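Local coordinates for protein 3-ketosteroid-delta4-5alpha-dehydrogenase (Rhodococcus jostii, PDB 4AT2) that probably uses its bound FAD to introduce the delta-4 double bond into 3-ketosteroids of the 5alpha series, as part of steroid catabolism, at residues 231-239 and 466-474; 453-461 and 498-506. One frame throughout, in Å; residues are numbered along the deposited sequence.

In the fold
Contacts 1 and 2 interlock around residues 453-474: their segments alternate along the chain, and their centres lie about 12 Å apart. Strands 459-461 and 467-468 are successive in sequence and are joined by a probable backbone bond from I468 N to V460 O (2.9 Å). A second runs from A473 N to S458 O (2.9 Å), tying the turn of contact 2 to strand 471-473, an outermost strand of the parallel sheet, consistent with a Rossmann-type FAD-binding fold. Neither contact includes a residue of the steroid pocket; the L471 side chain of contact 1 is about 12 Å from FAD and the Y498 side chain of contact 2 about 10 Å. A474 and G499 also pack together.

Contact 1. Residues 231-239 and 466-474; sequences DDTGRVVGI and EPIPGLFAA
R235 and P469 meet with their side chains crossing obliquely, and the arginine continues over G470. With CG placed anti to the backbone N (chi1 179°) and the chain extended as far as NE, R235 runs past the proline, CG lying 4.1 Å from P469 CB. G470 CA lies over one face of the guanidinium, 3.8 Å above its plane and offset toward the rim. Glycine suits that spot because a side chain would run into V236 O, 3.7 Å from G470 CA, and because positive phi fits the third position of the type II turn I468-L471. This turn offers strand 236-239 a backbone acceptor: V236 N bonds P469 O at 2.9 Å, almost straight (173°). Residues 231-239 open in the hairpin loop between antiparallel strands 223-230 and 236-243. Its type I turn begins at D231, whose OD1 gathers T233 OG1 and the amides of T233 and R235, the T233 amide making an Asx turn. Beyond it, V236 points toward the other segment: V236 CG2 rests 4.0 Å from L471 CB and 4.2 Å from I468 CG2. A compact valine fits between these aliphatic neighbours, with L228, V256 and L299 packing around it.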
# COMPACT_ATOMS: atom_id res chain seq x y z
N ASP A 231 8.76 18.17 27.37
CA ASP A 231 9.81 18.84 28.16
C ASP A 231 11.16 18.73 27.45
O ASP A 231 11.23 18.22 26.33
CB ASP A 231 9.85 18.35 29.62
CG ASP A 231 10.29 16.89 29.75
OD1 ASP A 231 10.93 16.34 28.83
OD2 ASP A 231 10.01 16.30 30.80
N ASP A 232 12.23 19.21 28.08
CA ASP A 232 13.53 19.26 27.41
C ASP A 232 14.21 17.89 27.22
O ASP A 232 15.23 17.79 26.54
CB ASP A 232 14.48 20.29 28.05
CG ASP A 232 14.77 20.01 29.52
OD1 ASP A 232 14.52 18.89 30.02
OD2 ASP A 232 15.29 20.94 30.19
N THR A 233 13.62 16.85 27.80
CA THR A 233 14.10 15.48 27.57
C THR A 233 13.35 14.82 26.41
O THR A 233 13.71 13.72 25.98
CB THR A 233 13.93 14.58 28.83
OG1 THR A 233 12.55 14.21 28.98
CG2 THR A 233 14.42 15.30 30.09
N GLY A 234 12.31 15.50 25.92
CA GLY A 234 11.49 14.95 24.84
C GLY A 234 10.29 14.16 25.34
O GLY A 234 9.52 13.61 24.55
N ARG A 235 10.12 14.09 26.66
CA ARG A 235 8.95 13.43 27.25
C ARG A 235 7.66 14.22 26.95
O ARG A 235 7.65 15.45 27.05
CB ARG A 235 9.12 13.30 28.77
CG ARG A 235 7.93 12.65 29.45
CD ARG A 235 7.98 12.61 30.97
NE ARG A 235 6.78 11.91 31.43
CZ ARG A 235 6.67 10.58 31.53
NH1 ARG A 235 7.70 9.79 31.26
NH2 ARG A 235 5.52 10.04 31.90
N VAL A 236 6.59 13.51 26.60
CA VAL A 236 5.29 14.14 26.41
C VAL A 236 4.69 14.37 27.79
O VAL A 236 4.51 13.42 28.56
CB VAL A 236 4.35 13.27 25.54
CG1 VAL A 236 2.95 13.86 25.50
CG2 VAL A 236 4.92 13.15 24.13
N VAL A 237 4.40 15.63 28.10
CA VAL A 237 3.96 16.03 29.44
C VAL A 237 2.60 16.72 29.43
O VAL A 237 2.13 17.21 30.45
CB VAL A 237 5.00 16.95 30.13
CG1 VAL A 237 6.31 16.19 30.34
CG2 VAL A 237 5.19 18.23 29.33
N GLY A 238 1.96 16.75 28.26
CA GLY A 238 0.63 17.37 28.15
C GLY A 238 0.25 17.60 26.71
O GLY A 238 0.94 17.15 25.80
N ILE A 239 -0.87 18.29 26.50
CA ILE A 239 -1.35 18.62 25.15
C ILE A 239 -1.85 20.06 25.10
O ILE A 239 -2.16 20.65 26.14
CB ILE A 239 -2.47 17.66 24.67
CG1 ILE A 239 -3.76 17.79 25.50
CG2 ILE A 239 -2.00 16.21 24.67
CD1 ILE A 239 -4.67 18.94 25.09
N GLU A 466 12.53 2.82 19.96
CA GLU A 466 12.29 3.03 21.39
C GLU A 466 10.97 3.76 21.61
O GLU A 466 10.57 4.60 20.79
CB GLU A 466 13.43 3.82 22.03
CG GLU A 466 14.81 3.16 21.95
CD GLU A 466 14.86 1.77 22.58
OE1 GLU A 466 14.18 1.53 23.61
OE2 GLU A 466 15.59 0.91 22.04
N PRO A 467 10.28 3.46 22.73
CA PRO A 467 9.07 4.23 23.05
C PRO A 467 9.35 5.73 23.23
O PRO A 467 10.44 6.12 23.69
CB PRO A 467 8.61 3.62 24.38
CG PRO A 467 9.12 2.22 24.34
CD PRO A 467 10.48 2.34 23.67
N ILE A 468 8.38 6.55 22.85
CA ILE A 468 8.46 7.97 23.14
C ILE A 468 7.92 8.13 24.56
O ILE A 468 6.76 7.81 24.82
CB ILE A 468 7.61 8.80 22.14
CG1 ILE A 468 8.23 8.73 20.73
CG2 ILE A 468 7.48 10.25 22.62
CD1 ILE A 468 7.34 9.30 19.63
N PRO A 469 8.77 8.60 25.50
CA PRO A 469 8.30 8.70 26.88
C PRO A 469 7.02 9.53 27.03
O PRO A 469 6.89 10.59 26.41
CB PRO A 469 9.49 9.35 27.61
CG PRO A 469 10.67 8.99 26.76
CD PRO A 469 10.15 9.08 25.35
N GLY A 470 6.08 9.02 27.83
CA GLY A 470 4.84 9.72 28.11
C GLY A 470 3.75 9.57 27.07
O GLY A 470 2.66 10.12 27.25
N LEU A 471 4.04 8.87 25.97
CA LEU A 471 3.11 8.80 24.83
C LEU A 471 2.61 7.40 24.52
O LEU A 471 3.40 6.48 24.27
CB LEU A 471 3.74 9.42 23.57
CG LEU A 471 2.75 9.71 22.43
CD1 LEU A 471 1.67 10.71 22.86
CD2 LEU A 471 3.52 10.20 21.21
N PHE A 472 1.29 7.26 24.51
CA PHE A 472 0.63 5.98 24.31
C PHE A 472 -0.47 6.17 23.30
O PHE A 472 -0.90 7.31 23.05
CB PHE A 472 0.08 5.48 25.65
CG PHE A 472 1.13 5.45 26.73
CD1 PHE A 472 1.96 4.34 26.86
CD2 PHE A 472 1.35 6.57 27.53
CE1 PHE A 472 2.96 4.33 27.82
CE2 PHE A 472 2.35 6.57 28.49
CZ PHE A 472 3.15 5.44 28.64
N ALA A 473 -0.94 5.08 22.70
CA ALA A 473 -1.98 5.21 21.67
C ALA A 473 -2.69 3.90 21.41
O ALA A 473 -2.09 2.83 21.56
CB ALA A 473 -1.39 5.76 20.37
N ALA A 474 -3.96 3.98 21.01
CA ALA A 474 -4.72 2.79 20.65
C ALA A 474 -5.88 3.18 19.75
O ALA A 474 -6.24 4.35 19.65
CB ALA A 474 -5.22 2.08 21.90

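Contact 2. Residues 453-461 and 498-506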
# COMPACT_ATOMS: atom_id res chain seq x y z
N ARG A 453 2.87 3.22 14.90
CA ARG A 453 3.43 1.95 15.32
C ARG A 453 3.48 1.94 16.85
O ARG A 453 4.04 2.86 17.47
CB ARG A 453 4.84 1.79 14.73
CG ARG A 453 5.54 0.51 15.12
CD ARG A 453 5.07 -0.67 14.30
NE ARG A 453 5.88 -1.86 14.56
CZ ARG A 453 6.84 -2.33 13.75
NH1 ARG A 453 7.11 -1.72 12.59
NH2 ARG A 453 7.51 -3.42 14.09
N THR A 454 2.90 0.90 17.45
CA THR A 454 2.86 0.78 18.91
C THR A 454 3.31 -0.60 19.37
O THR A 454 3.19 -1.59 18.63
CB THR A 454 1.45 1.02 19.50
OG1 THR A 454 0.54 0.06 18.95
CG2 THR A 454 0.93 2.46 19.23
N THR A 455 3.78 -0.67 20.61
CA THR A 455 4.14 -1.93 21.25
C THR A 455 2.88 -2.65 21.73
O THR A 455 1.78 -2.09 21.69
CB THR A 455 5.02 -1.72 22.48
OG1 THR A 455 4.25 -1.05 23.49
CG2 THR A 455 6.28 -0.91 22.15
N VAL A 456 3.02 -3.88 22.23
CA VAL A 456 1.87 -4.59 22.81
C VAL A 456 1.37 -3.91 24.09
O VAL A 456 0.26 -4.19 24.57
CB VAL A 456 2.16 -6.08 23.06
CG1 VAL A 456 2.39 -6.78 21.73
CG2 VAL A 456 3.36 -6.26 23.99
N ASN A 457 2.18 -3.02 24.64
CA ASN A 457 1.79 -2.20 25.79
C ASN A 457 1.29 -0.81 25.38
O ASN A 457 1.09 0.07 26.23
CB ASN A 457 2.92 -2.12 26.80
CG ASN A 457 3.16 -3.45 27.51
OD1 ASN A 457 4.27 -4.00 27.46
ND2 ASN A 457 2.13 -3.98 28.13
N SER A 458 1.07 -0.65 24.08
CA SER A 458 0.49 0.56 23.48
C SER A 458 1.34 1.80 23.66
O SER A 458 0.82 2.94 23.68
CB SER A 458 -0.96 0.77 23.95
OG SER A 458 -1.79 -0.30 23.50
N GLU A 459 2.65 1.59 23.77
CA GLU A 459 3.62 2.69 23.75
C GLU A 459 3.84 3.09 22.30
O GLU A 459 4.01 2.22 21.45
CB GLU A 459 4.94 2.22 24.34
CG GLU A 459 4.82 1.79 25.79
CD GLU A 459 5.82 0.71 26.15
OE1 GLU A 459 5.92 -0.32 25.45
OE2 GLU A 459 6.51 0.90 27.18
N VAL A 460 3.83 4.39 22.01
CA VAL A 460 4.08 4.85 20.65
C VAL A 460 5.58 4.75 20.38
O VAL A 460 6.40 5.26 21.15
CB VAL A 460 3.59 6.31 20.44
CG1 VAL A 460 4.02 6.83 19.08
CG2 VAL A 460 2.07 6.36 20.58
N LEU A 461 5.94 4.07 19.29
CA LEU A 461 7.35 3.87 18.97
C LEU A 461 7.93 4.96 18.08
O LEU A 461 7.34 5.34 17.06
CB LEU A 461 7.57 2.50 18.32
CG LEU A 461 7.34 1.28 19.23
CD1 LEU A 461 7.30 0.02 18.38
CD2 LEU A 461 8.41 1.17 20.31
N TYR A 498 -6.21 -2.96 23.10
CA TYR A 498 -5.01 -2.11 23.22
C TYR A 498 -5.27 -0.77 23.91
O TYR A 498 -4.35 -0.16 24.45
CB TYR A 498 -4.22 -2.00 21.90
CG TYR A 498 -3.60 -3.35 21.62
CD1 TYR A 498 -2.61 -3.85 22.46
CD2 TYR A 498 -4.08 -4.17 20.60
CE1 TYR A 498 -2.07 -5.12 22.27
CE2 TYR A 498 -3.56 -5.44 20.40
CZ TYR A 498 -2.55 -5.90 21.23
OH TYR A 498 -2.05 -7.16 21.05
N GLY A 499 -6.54 -0.35 23.93
CA GLY A 499 -6.98 0.76 24.80
C GLY A 499 -6.69 0.41 26.25
O GLY A 499 -6.06 1.19 26.97
N ARG A 500 -7.12 -0.77 26.69
CA ARG A 500 -6.77 -1.26 28.03
C ARG A 500 -5.27 -1.16 28.31
O ARG A 500 -4.85 -0.61 29.34
CB ARG A 500 -7.23 -2.71 28.23
CG ARG A 500 -8.74 -2.86 28.38
CD ARG A 500 -9.10 -4.34 28.51
NE ARG A 500 -8.50 -4.93 29.71
CZ ARG A 500 -8.36 -6.24 29.92
NH1 ARG A 500 -8.79 -7.12 29.03
NH2 ARG A 500 -7.80 -6.67 31.05
N ARG A 501 -4.47 -1.67 27.38
CA ARG A 501 -3.02 -1.70 27.54
C ARG A 501 -2.47 -0.27 27.65
O ARG A 501 -1.56 -0.01 28.44
CB ARG A 501 -2.35 -2.44 26.38
CG ARG A 501 -2.61 -3.95 26.38
CD ARG A 501 -1.77 -4.68 27.43
NE ARG A 501 -2.09 -6.11 27.44
CZ ARG A 501 -1.59 -7.01 26.59
NH1 ARG A 501 -0.71 -6.65 25.66
NH2 ARG A 501 -1.96 -8.28 26.67
N ALA A 502 -3.03 0.66 26.87
CA ALA A 502 -2.56 2.05 26.92
C ALA A 502 -2.86 2.66 28.28
O ALA A 502 -2.03 3.40 28.82
CB ALA A 502 -3.22 2.89 25.83
N GLY A 503 -4.03 2.36 28.84
CA GLY A 503 -4.40 2.91 30.15
C GLY A 503 -3.51 2.36 31.26
O GLY A 503 -3.09 3.08 32.16
N ILE A 504 -3.24 1.06 31.20
CA ILE A 504 -2.33 0.43 32.16
C ILE A 504 -0.93 1.08 32.11
O ILE A 504 -0.36 1.44 33.15
CB ILE A 504 -2.23 -1.09 31.90
CG1 ILE A 504 -3.59 -1.78 32.15
CG2 ILE A 504 -1.12 -1.73 32.73
CD1 ILE A 504 -3.65 -3.20 31.62
N SER A 505 -0.39 1.23 30.90
CA SER A 505 0.96 1.75 30.71
C SER A 505 1.04 3.22 31.09
O SER A 505 2.00 3.65 31.74
CB SER A 505 1.42 1.57 29.26
OG SER A 505 1.45 0.20 28.92
N ALA A 506 0.02 3.98 30.70
CA ALA A 506 -0.02 5.42 31.00
C ALA A 506 -0.09 5.71 32.50
O ALA A 506 0.47 6.72 32.95
CB ALA A 506 -1.17 6.09 30.28
O HOH W 1 0.02 -2.49 29.30
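A bend at chi2 (-76°) turns the R501 chain aside, along the turn that carries V456. There R501 NH1 donates to V456 O at 2.9 Å; the oxygen lies near the guanidinium plane, but the donor stands above the carbonyl plane, 44° out of it. Y498 meets the same oxygen with its ring edge, CE1 being 3.4 Å from V456 O. S458 points toward the helix: its OG, anti to its carbonyl carbon (chi1 -64°), donates to Y498 O at 2.7 Å. That carbonyl also takes the helical bond from A502 N, and the two donors arrive from opposite faces of its plane. A small serine suits this buried position, since S458 CB lies 3.6 Å from A502 CB, where alanine keeps the helix surface low.

Across the next helical turn, S505 OG is 2.7 Å from N457 O and 3.1 Å from R501 O, two acceptors that compete for one proton. The amide of N457 suits its place by reaching water 1, which takes a bond from N457 ND2 and gives one to R501 O. The loop itself is a type I turn from T455 to S458, steadied by T455 OG1, which accepts from E459 N, takes a weak bond from N457 N and donates to the anti lone pair of E459 OE1.

An arginine is long enough to serve both V456 O and D127 of helix 122-130, its salt-bridge partner; a tyrosine offers a flat edge to V456 O and its hydroxyl to the same aspartate, while K124 makes a cation-pi contact with the ring. S505 and A506 of helix 490-507 pack against F472 of strand 471-473.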